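Local coordinates for protein AimR transcriptional regulator (Bacillus phage phi3T, PDB 5ZVV) that activates transcription of the phage aimX locus as a homodimer, and loses this activity when the arbitrium peptide makes it a monomer, which leads to lysogeny, at residues I134-S137 with G138-K141. Sequence-based numbering, arbitrary orientation.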
loop_
_atom_site.group_PDB
_atom_site.type_symbol
_atom_site.label_atom_id
_atom_site.label_comp_id
_atom_site.label_asym_id
_atom_site.label_seq_id
_atom_site.Cartn_x
_atom_site.Cartn_y
_atom_site.Cartn_z
ATOM N N ILE A 134 -4.165 1.470 14.979
ATOM C CA ILE A 134 -4.308 0.018 15.023
ATOM C C ILE A 134 -3.978 -0.511 16.417
ATOM O O ILE A 134 -4.698 -1.358 16.961
ATOM C CB ILE A 134 -3.430 -0.629 13.937
ATOM C CG1 ILE A 134 -3.876 -0.159 12.549
ATOM C CG2 ILE A 134 -3.484 -2.148 14.035
ATOM C CD1 ILE A 134 -3.030 -0.692 11.416
ATOM N N ARG A 135 -2.895 -0.011 17.021
ATOM C CA ARG A 135 -2.522 -0.451 18.364
ATOM C C ARG A 135 -3.565 -0.030 19.391
ATOM O O ARG A 135 -4.023 -0.849 20.197
ATOM C CB ARG A 135 -1.149 0.104 18.740
ATOM C CG ARG A 135 -0.029 -0.351 17.830
ATOM C CD ARG A 135 1.322 0.138 18.320
ATOM N NE ARG A 135 2.309 0.136 17.246
ATOM C CZ ARG A 135 2.668 1.217 16.563
ATOM N NH1 ARG A 135 2.129 2.394 16.850
ATOM N NH2 ARG A 135 3.570 1.126 15.595
ATOM N N GLU A 136 -3.943 1.252 19.384
ATOM C CA GLU A 136 -4.969 1.732 20.304
ATOM C C GLU A 136 -6.276 0.974 20.118
ATOM O O GLU A 136 -6.969 0.665 21.094
ATOM C CB GLU A 136 -5.185 3.233 20.112
ATOM C CG GLU A 136 -4.362 4.092 21.047
ATOM C CD GLU A 136 -4.728 3.868 22.501
ATOM O OE1 GLU A 136 -5.934 3.915 22.824
ATOM O OE2 GLU A 136 -3.814 3.632 23.317
ATOM N N SER A 137 -6.626 0.664 18.868
ATOM C CA SER A 137 -7.778 -0.193 18.618
ATOM C C SER A 137 -7.591 -1.555 19.272
ATOM O O SER A 137 -8.554 -2.155 19.765
ATOM C CB SER A 137 -8.006 -0.342 17.114
ATOM O OG SER A 137 -9.119 -1.177 16.847
ATOM N N GLY A 138 -6.353 -2.055 19.294
ATOM C CA GLY A 138 -6.088 -3.312 19.973
ATOM C C GLY A 138 -6.226 -3.223 21.480
ATOM O O GLY A 138 -6.626 -4.195 22.127
ATOM N N LYS A 139 -5.901 -2.067 22.059
ATOM C CA LYS A 139 -5.999 -1.912 23.505
ATOM C C LYS A 139 -7.440 -1.815 23.987
ATOM O O LYS A 139 -7.708 -2.115 25.155
ATOM C CB LYS A 139 -5.220 -0.676 23.952
ATOM C CG LYS A 139 -3.758 -0.684 23.540
ATOM C CD LYS A 139 -3.040 -1.908 24.083
ATOM C CE LYS A 139 -1.545 -1.843 23.801
ATOM N NZ LYS A 139 -1.251 -1.721 22.344
ATOM N N CYS A 140 -8.371 -1.417 23.119
ATOM C CA CYS A 140 -9.758 -1.223 23.524
ATOM C C CYS A 140 -10.469 -2.522 23.884
ATOM O O CYS A 140 -11.535 -2.460 24.504
ATOM C CB CYS A 140 -10.537 -0.511 22.414
ATOM S SG CYS A 140 -9.978 1.172 22.042
ATOM N N LYS A 141 -9.911 -3.678 23.522
ATOM C CA LYS A 141 -10.562 -4.977 23.710
ATOM C C LYS A 141 -11.983 -4.946 23.148
ATOM O O LYS A 141 -12.975 -5.136 23.854
ATOM C CB LYS A 141 -10.549 -5.395 25.183
ATOM C CG LYS A 141 -9.153 -5.524 25.778
ATOM C CD LYS A 141 -9.191 -5.765 27.282
ATOM C CE LYS A 141 -9.703 -7.154 27.614
ATOM N NZ LYS A 141 -9.684 -7.421 29.082
#
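The amides of G138 and K139 bond back to the carbonyls of I134 and R135 in the i+4 pattern of helix 130-139. G138 N lies 2.9 Å from I134 O, tilted out of the carbonyl plane, whereas K139 N meets R135 O at 2.9 Å within that plane. From K139 on, weak bonds join the pattern: K139 N also reaches E136 O, and C140 N makes two, to E136 O at 3.2 Å and to S137 O at 3.4 Å.

Side chains of the second half fold back over the carbonyls thus engaged. K139 curls at chi2 (-58°) and again at chi4, which lays CG 3.4 Å from R135 O and brings NZ to 3.6 Å from R135 O, beside R135 CB. The arginine runs extended from CG to NE and forms a salt bridge through NH1 with D132, and its NE lies 6.5 Å from K139 NZ. C140 SG, anti to its own carbonyl carbon (chi1 -64°), sits 3.2 Å from E136 O.

Around this helix end, E136 and S137 touch L119 and C140 touches K115, all on helix 108-124, while the second subunit packs its N131, I134 and G138 against I134, R135 and K139, respectively. K141, with positive phi, is the first residue to leave helical geometry. The mixing of weak i+3 bonds with the i+4 ones is typical of the C-terminal end of an alpha helix, here one packed against its neighbour in an all-helical receptor whose family belongs to the TPR clan, and contributing to the dimer interface.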